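Local coordinates for protein cysteine desulfurase (Fervidobacterium islandicum, PDB 6A6E) that catalyses, as a PLP-dependent cysteine desulfurase of the SufS type, the removal of sulfur from cysteine, probably supplying it for iron-sulfur cluster assembly, at residues A[139-142]-A[143-147]; A[379-382]-A[383-386]; A[54-58]-A[59-63]. All coordinates share one frame; numbering follows the deposited sequence.

Contact 1. Residues A[139-142]-A[143-147]; sequences PWVR and LSKFY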
loop_
_atom_site.group_PDB
_atom_site.type_symbol
_atom_site.label_atom_id
_atom_site.label_comp_id
_atom_site.label_asym_id
_atom_site.label_seq_id
_atom_site.Cartn_x
_atom_site.Cartn_y
_atom_site.Cartn_z
ATOM N N PRO A 139 15.409 9.134 3.307
ATOM C CA PRO A 139 15.553 8.115 4.340
ATOM C C PRO A 139 17.002 7.972 4.862
ATOM O O PRO A 139 17.220 7.829 6.054
ATOM C CB PRO A 139 15.104 6.814 3.649
ATOM C CG PRO A 139 14.326 7.209 2.452
ATOM C CD PRO A 139 14.833 8.587 2.061
ATOM N N TRP A 140 17.966 7.986 3.952
ATOM C CA TRP A 140 19.375 7.878 4.303
ATOM C C TRP A 140 19.815 9.050 5.200
ATOM O O TRP A 140 20.350 8.832 6.249
ATOM C CB TRP A 140 20.239 7.822 3.029
ATOM C CG TRP A 140 19.876 6.707 2.076
ATOM C CD1 TRP A 140 19.310 6.851 0.840
ATOM C CD2 TRP A 140 20.093 5.309 2.244
ATOM N NE1 TRP A 140 19.085 5.625 0.273
ATOM C CE2 TRP A 140 19.617 4.670 1.092
ATOM C CE3 TRP A 140 20.645 4.529 3.253
ATOM C CZ2 TRP A 140 19.648 3.285 0.947
ATOM C CZ3 TRP A 140 20.721 3.185 3.078
ATOM C CH2 TRP A 140 20.225 2.582 1.940
ATOM N N VAL A 141 19.494 10.275 4.815
ATOM C CA VAL A 141 19.958 11.447 5.552
ATOM C C VAL A 141 19.288 11.499 6.914
ATOM O O VAL A 141 19.964 11.638 7.940
ATOM C CB VAL A 141 19.657 12.713 4.782
ATOM C CG1 VAL A 141 19.859 13.945 5.631
ATOM C CG2 VAL A 141 20.457 12.732 3.476
ATOM N N ARG A 142 17.974 11.294 6.985
ATOM C CA ARG A 142 17.322 11.289 8.286
ATOM C C ARG A 142 17.692 10.087 9.166
ATOM O O ARG A 142 17.975 10.240 10.369
ATOM C CB ARG A 142 15.799 11.342 8.179
ATOM C CG ARG A 142 15.099 11.451 9.562
ATOM C CD ARG A 142 15.538 12.722 10.302
ATOM N NE ARG A 142 14.763 12.969 11.491
ATOM C CZ ARG A 142 14.783 14.121 12.176
ATOM N NH1 ARG A 142 15.604 15.119 11.856
ATOM N NH2 ARG A 142 13.954 14.286 13.185
ATOM N N LEU A 143 17.667 8.882 8.616
ATOM C CA LEU A 143 17.999 7.764 9.448
ATOM C C LEU A 143 19.487 7.684 9.886
ATOM O O LEU A 143 19.771 7.035 10.930
ATOM C CB LEU A 143 17.491 6.436 8.928
ATOM C CG LEU A 143 15.960 6.242 8.914
ATOM C CD1 LEU A 143 15.651 5.035 8.062
ATOM C CD2 LEU A 143 15.381 6.090 10.289
ATOM N N SER A 144 20.385 8.393 9.185
ATOM C CA SER A 144 21.807 8.486 9.648
ATOM C C SER A 144 21.852 9.087 11.075
ATOM O O SER A 144 22.666 8.680 11.895
ATOM C CB SER A 144 22.661 9.271 8.686
ATOM O OG SER A 144 22.356 10.667 8.716
ATOM N N LYS A 145 20.891 9.951 11.393
ATOM C CA LYS A 145 20.805 10.549 12.724
ATOM C C LYS A 145 20.364 9.567 13.800
ATOM O O LYS A 145 20.634 9.826 14.924
ATOM C CB LYS A 145 19.901 11.756 12.738
ATOM C CG LYS A 145 20.120 12.708 11.570
ATOM C CD LYS A 145 21.369 13.562 11.681
ATOM C CE LYS A 145 21.758 14.146 10.332
ATOM N NZ LYS A 145 20.803 15.115 9.701
ATOM N N PHE A 146 19.720 8.447 13.468
ATOM C CA PHE A 146 19.281 7.452 14.447
ATOM C C PHE A 146 20.236 6.274 14.494
ATOM O O PHE A 146 20.389 5.667 15.536
ATOM C CB PHE A 146 17.831 6.912 14.166
ATOM C CG PHE A 146 16.746 7.938 14.382
ATOM C CD1 PHE A 146 16.455 8.857 13.408
ATOM C CD2 PHE A 146 16.074 8.019 15.580
ATOM C CE1 PHE A 146 15.514 9.847 13.591
ATOM C CE2 PHE A 146 15.112 9.016 15.791
ATOM C CZ PHE A 146 14.842 9.929 14.797
ATOM N N TYR A 147 20.801 5.866 13.361
ATOM C CA TYR A 147 21.607 4.685 13.352
ATOM C C TYR A 147 23.127 4.989 13.300
ATOM O O TYR A 147 23.904 4.074 13.457
ATOM C CB TYR A 147 21.208 3.742 12.223
ATOM C CG TYR A 147 19.790 3.116 12.264
ATOM C CD1 TYR A 147 19.380 2.207 13.259
ATOM C CD2 TYR A 147 18.892 3.401 11.253
ATOM C CE1 TYR A 147 18.091 1.649 13.230
ATOM C CE2 TYR A 147 17.645 2.846 11.211
ATOM C CZ TYR A 147 17.216 1.985 12.190
ATOM O OH TYR A 147 15.903 1.486 12.023
HETATM O O HOH W 1 17.783 15.516 9.354
#
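The edge of the Phe146 ring meets Arg142 one helical turn back: CE1 lies 3.8 Å from Arg142 NE, which sits near the ring plane, and CD1 lies 3.7 Å from Arg142 O, also at the ring edge. Guanidinium and ring planes are turned 61° apart, so the two groups do not stack. At the guanidinium's own edge, in its plane, a water bonds weakly to NH1 and at 3.1 Å to Lys145 NZ, accepting from both and bridging two like charges. Arg142 reaches this place with CG swung opposite the backbone N (chi1 -175°) and a bend at chi2. Its NH2 forms a salt bridge with Glu257 of the second subunit, while Lys145 NZ donates to Glu272 O of that subunit; these partners probably offset the nearness of the two cations. Ser144 OG folds back onto the helix and donates to Val141 O at 2.7 Å. Leu143 N bonds to Pro139 O and Ser144 N to Trp140 O, whereas Lys145 N reaches Arg142 O, three residues back and well above the carbonyl plane. Helix 138-147 is the crossover of a beta-alpha-beta unit between strands 125-129 and 150-154, characteristic of the large domain of fold-type I PLP enzymes.

Contact 2. Residues A[379-382]-A[383-386]; sequences PLMG and VLAK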
loop_
_atom_site.group_PDB
_atom_site.type_symbol
_atom_site.label_atom_id
_atom_site.label_comp_id
_atom_site.label_asym_id
_atom_site.label_seq_id
_atom_site.Cartn_x
_atom_site.Cartn_y
_atom_site.Cartn_z
ATOM N N PRO A 379 17.740 19.227 -3.420
ATOM C CA PRO A 379 19.161 19.486 -3.493
ATOM C C PRO A 379 19.695 19.570 -4.955
ATOM O O PRO A 379 20.593 20.393 -5.228
ATOM C CB PRO A 379 19.780 18.334 -2.665
ATOM C CG PRO A 379 18.649 17.821 -1.813
ATOM C CD PRO A 379 17.455 17.981 -2.693
ATOM N N LEU A 380 19.111 18.810 -5.890
ATOM C CA LEU A 380 19.533 18.928 -7.275
ATOM C C LEU A 380 19.322 20.348 -7.813
ATOM O O LEU A 380 20.120 20.834 -8.593
ATOM C CB LEU A 380 18.884 17.896 -8.171
ATOM C CG LEU A 380 19.092 17.945 -9.681
ATOM C CD1 LEU A 380 20.544 17.864 -10.061
ATOM C CD2 LEU A 380 18.323 16.838 -10.393
ATOM N N MET A 381 18.284 21.030 -7.381
ATOM C CA MET A 381 18.039 22.363 -7.880
ATOM C C MET A 381 19.215 23.291 -7.582
ATOM O O MET A 381 19.570 24.100 -8.419
ATOM C CB MET A 381 16.744 22.963 -7.308
ATOM C CG MET A 381 15.481 22.174 -7.664
ATOM S SD MET A 381 15.090 22.198 -9.409
ATOM C CE MET A 381 15.241 20.498 -9.919
ATOM N N GLY A 382 19.812 23.180 -6.407
ATOM C CA GLY A 382 20.961 24.002 -6.069
ATOM C C GLY A 382 22.161 23.766 -6.970
ATOM O O GLY A 382 22.848 24.700 -7.314
ATOM N N VAL A 383 22.412 22.503 -7.340
ATOM C CA VAL A 383 23.388 22.168 -8.360
ATOM C C VAL A 383 23.052 22.804 -9.700
ATOM O O VAL A 383 23.924 23.340 -10.357
ATOM C CB VAL A 383 23.532 20.616 -8.503
ATOM C CG1 VAL A 383 24.478 20.217 -9.634
ATOM C CG2 VAL A 383 23.964 20.010 -7.163
ATOM N N LEU A 384 21.808 22.742 -10.156
ATOM C CA LEU A 384 21.479 23.320 -11.476
ATOM C C LEU A 384 21.599 24.877 -11.523
ATOM O O LEU A 384 21.872 25.468 -12.579
ATOM C CB LEU A 384 20.077 22.916 -11.928
ATOM C CG LEU A 384 19.780 21.419 -12.023
ATOM C CD1 LEU A 384 18.329 21.208 -12.418
ATOM C CD2 LEU A 384 20.674 20.776 -13.048
ATOM N N ALA A 385 21.369 25.497 -10.383
ATOM C CA ALA A 385 21.431 26.926 -10.258
ATOM C C ALA A 385 22.832 27.417 -10.629
ATOM O O ALA A 385 22.958 28.355 -11.386
ATOM C CB ALA A 385 21.069 27.328 -8.845
ATOM N N LYS A 386 23.877 26.727 -10.169
ATOM C CA LYS A 386 25.250 27.118 -10.505
ATOM C C LYS A 386 25.531 27.140 -11.985
ATOM O O LYS A 386 26.238 28.013 -12.442
ATOM C CB LYS A 386 26.276 26.253 -9.801
ATOM C CG LYS A 386 26.272 26.355 -8.288
ATOM C CD LYS A 386 27.433 25.520 -7.748
ATOM C CE LYS A 386 27.080 24.794 -6.464
ATOM N NZ LYS A 386 26.812 25.746 -5.357
#
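Leu384 touches two side chains of the preceding turn, each with a different part of its branched end. Its CG approaches Leu380 CD1 at 4.1 Å, with CD2 of Leu384 close to the same methyl, while CD1 of Leu384 turns to the terminal methyl of Met381, 4.0 Å from CE. Both pairs cross at a slant, Leu380 setting a methyl against the branch point of Leu384 and Met381 setting its methyl against another methyl. Leu380 comes to Leu384 through an extended first torsion, CG opposite the backbone N (chi1 174°), which carries CD1 forward along the helix. Met381 starts out pointing away from the following turn; bends at chi2 and chi3 bring its CE back to the leucine. An alanine in place of Leu384 would probably leave Leu380 CD1 and Met381 CE without their shared neighbour, opening a gap beside both.

These are the i to i+4 and i to i+3 contacts of an alpha-helix, here helix 378-387, which follows soon after Cys376, a residue present as S-mercaptocysteine. The Leu380 side chain is about 10 Å from the bound PLP and packs on Val188.

Val383 is turned to another part of the helix surface. Its CB rests 3.4 Å from Leu380 O, and CG2 approaches Pro379 O; beyond them, Val383 and Pro379 both pack on Phe271 of the second subunit. Under the side chains the backbone bonds are uneven: Leu384 N donates to Leu380 O at 3.0 Å, nearly along the C=O axis, and Ala385 N to Met381 O at the same length, but the bond from Val383 N to Pro379 O is weak at 3.5 Å. Ala385 sets its CB 3.5 Å from Gly382 O and packs on Phe392.

Contact 3. Residues A[54-58]-A[59-63]; sequences TDFYL and YHYSN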
loop_
_atom_site.group_PDB
_atom_site.type_symbol
_atom_site.label_atom_id
_atom_site.label_comp_id
_atom_site.label_asym_id
_atom_site.label_seq_id
_atom_site.Cartn_x
_atom_site.Cartn_y
_atom_site.Cartn_z
ATOM N N THR A 54 -11.222 -5.185 -12.246
ATOM C CA THR A 54 -12.629 -5.124 -11.879
ATOM C C THR A 54 -13.288 -6.531 -11.801
ATOM O O THR A 54 -13.954 -6.860 -10.831
ATOM C CB THR A 54 -13.436 -4.294 -12.908
ATOM O OG1 THR A 54 -13.104 -2.924 -12.778
ATOM C CG2 THR A 54 -14.958 -4.429 -12.636
ATOM N N ASP A 55 -13.056 -7.361 -12.812
ATOM C CA ASP A 55 -13.518 -8.742 -12.814
ATOM C C ASP A 55 -12.939 -9.539 -11.608
ATOM O O ASP A 55 -13.633 -10.314 -10.964
ATOM C CB ASP A 55 -13.151 -9.421 -14.145
ATOM C CG ASP A 55 -13.359 -10.949 -14.118
ATOM O OD1 ASP A 55 -14.502 -11.379 -14.293
ATOM O OD2 ASP A 55 -12.377 -11.722 -13.881
ATOM N N PHE A 56 -11.662 -9.303 -11.307
ATOM C CA PHE A 56 -11.055 -9.917 -10.177
ATOM C C PHE A 56 -11.729 -9.494 -8.841
ATOM O O PHE A 56 -12.146 -10.354 -8.078
ATOM C CB PHE A 56 -9.547 -9.647 -10.154
ATOM C CG PHE A 56 -8.861 -10.319 -9.002
ATOM C CD1 PHE A 56 -8.540 -11.673 -9.070
ATOM C CD2 PHE A 56 -8.593 -9.622 -7.832
ATOM C CE1 PHE A 56 -7.924 -12.324 -7.971
ATOM C CE2 PHE A 56 -7.977 -10.243 -6.754
ATOM C CZ PHE A 56 -7.638 -11.607 -6.844
ATOM N N TYR A 57 -11.899 -8.186 -8.611
ATOM C CA TYR A 57 -12.566 -7.668 -7.413
ATOM C C TYR A 57 -13.966 -8.210 -7.264
ATOM O O TYR A 57 -14.440 -8.449 -6.122
ATOM C CB TYR A 57 -12.663 -6.119 -7.433
ATOM C CG TYR A 57 -11.561 -5.297 -6.739
ATOM C CD1 TYR A 57 -11.114 -5.603 -5.443
ATOM C CD2 TYR A 57 -11.018 -4.151 -7.350
ATOM C CE1 TYR A 57 -10.143 -4.836 -4.820
ATOM C CE2 TYR A 57 -10.061 -3.368 -6.714
ATOM C CZ TYR A 57 -9.653 -3.724 -5.424
ATOM O OH TYR A 57 -8.702 -2.992 -4.809
ATOM N N LEU A 58 -14.684 -8.328 -8.399
ATOM C CA LEU A 58 -16.128 -8.599 -8.313
ATOM C C LEU A 58 -16.401 -10.114 -8.286
ATOM O O LEU A 58 -17.377 -10.516 -7.713
ATOM C CB LEU A 58 -16.915 -7.914 -9.445
ATOM C CG LEU A 58 -16.963 -6.388 -9.393
ATOM C CD1 LEU A 58 -17.632 -5.794 -10.626
ATOM C CD2 LEU A 58 -17.648 -5.918 -8.089
ATOM N N TYR A 59 -15.541 -10.935 -8.872
ATOM C CA TYR A 59 -15.848 -12.363 -9.039
ATOM C C TYR A 59 -14.804 -13.352 -8.487
ATOM O O TYR A 59 -15.136 -14.558 -8.302
ATOM C CB TYR A 59 -16.135 -12.685 -10.529
ATOM C CG TYR A 59 -17.391 -11.995 -11.119
ATOM C CD1 TYR A 59 -18.687 -12.455 -10.813
ATOM C CD2 TYR A 59 -17.286 -10.896 -11.926
ATOM C CE1 TYR A 59 -19.848 -11.828 -11.337
ATOM C CE2 TYR A 59 -18.434 -10.285 -12.495
ATOM C CZ TYR A 59 -19.711 -10.765 -12.183
ATOM O OH TYR A 59 -20.835 -10.158 -12.690
ATOM N N HIS A 60 -13.580 -12.900 -8.223
ATOM C CA HIS A 60 -12.510 -13.850 -7.868
ATOM C C HIS A 60 -11.771 -13.491 -6.585
ATOM O O HIS A 60 -10.656 -13.854 -6.412
ATOM C CB HIS A 60 -11.543 -14.019 -8.998
ATOM C CG HIS A 60 -12.217 -14.504 -10.249
ATOM N ND1 HIS A 60 -12.670 -15.799 -10.384
ATOM C CD2 HIS A 60 -12.636 -13.836 -11.355
ATOM C CE1 HIS A 60 -13.284 -15.916 -11.548
ATOM N NE2 HIS A 60 -13.291 -14.740 -12.153
ATOM N N TYR A 61 -12.440 -12.794 -5.696
ATOM C CA TYR A 61 -11.741 -12.072 -4.617
ATOM C C TYR A 61 -12.022 -12.660 -3.250
ATOM O O TYR A 61 -13.153 -12.965 -2.944
ATOM C CB TYR A 61 -12.166 -10.598 -4.617
ATOM C CG TYR A 61 -11.578 -9.891 -3.434
ATOM C CD1 TYR A 61 -10.285 -9.402 -3.493
ATOM C CD2 TYR A 61 -12.235 -9.850 -2.214
ATOM C CE1 TYR A 61 -9.708 -8.811 -2.395
ATOM C CE2 TYR A 61 -11.656 -9.275 -1.116
ATOM C CZ TYR A 61 -10.393 -8.743 -1.234
ATOM O OH TYR A 61 -9.754 -8.162 -0.166
ATOM N N SER A 62 -10.975 -12.806 -2.452
ATOM C CA SER A 62 -11.033 -13.081 -1.044
ATOM C C SER A 62 -9.630 -12.903 -0.520
ATOM O O SER A 62 -8.739 -12.692 -1.278
ATOM C CB SER A 62 -11.394 -14.540 -0.741
ATOM O OG SER A 62 -12.761 -14.753 -0.819
ATOM N N ASN A 63 -9.430 -13.028 0.785
ATOM C CA ASN A 63 -8.084 -12.898 1.324
ATOM C C ASN A 63 -7.332 -14.177 0.995
ATOM O O ASN A 63 -7.932 -15.239 0.778
ATOM C CB ASN A 63 -8.077 -12.596 2.818
ATOM C CG ASN A 63 -6.838 -11.760 3.215
ATOM O OD1 ASN A 63 -5.768 -11.835 2.529
ATOM N ND2 ASN A 63 -6.962 -10.960 4.285
HETATM O O HOH W 2 -15.042 -13.866 -14.315
#
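Tyr59, Phe56 and His60 carry most of this contact, where helix 47-59 gives way to a loop. Tyr59 N still donates to Asp55 O, and His60 N to Phe56 O at 2.9 Å, although His60 has already left helical backbone angles. The Tyr59 ring passes beside the helix: its CD2 lies 3.7 Å from Asp55 OD1 and 3.9 Å from Leu58 CB, with the carboxylate and ring planes inclined at 36°. Tyr59 CB also lies over one face of the His60 imidazole, offset toward its rim.

Asp55 reaches the imidazole edge from near its plane, OD2 standing 3.3 Å from His60 CD2. The polar link between these side chains runs through a water that donates to Asp55 OD1 and is 2.9 Å from His60 NE2. On the other imidazole nitrogen, ND1 is hydrogen-bonded to Glu74, so the ring is held at both nitrogens and its rotation is probably fixed.

Phe56 extends with CG opposite its backbone N (chi1 -178°), which brings its ring along the departing chain. CD1 meets His60 CB at 3.8 Å, the His60 carbonyl carbon lies over the rim of one ring face, and CE2 comes within 4.1 Å of Tyr61 CD1 at the edge of the tyrosine ring. Tyr61 OH bonds to Ser42 of the second subunit. Farther out, the Phe56 side chain packs on helix 70-90, at Ala75 and Ala78, and on helix 290-306, at Thr291 and Val294.

From the N terminus, contact 3 (54-63) comes first, at the exit of helix 47-59 toward helix 70-90; contact 1 follows on helix 138-147, and contact 2 on helix 378-387. Each joins two adjoining pieces of chain and closes only a local turn, so the three run in series without nesting or crossing. Contacts 1 and 2 come to about 8 Å between nearest atoms but do not touch. Contact 3 lies about 47 Å from contact 2, centre to centre, on the opposite side of the chain's centre. All three reach the second subunit, so these separate elements, two helices (one of them the crossover beside the seven-stranded sheet) and a helix end with the loop after it, share in the dimer interface.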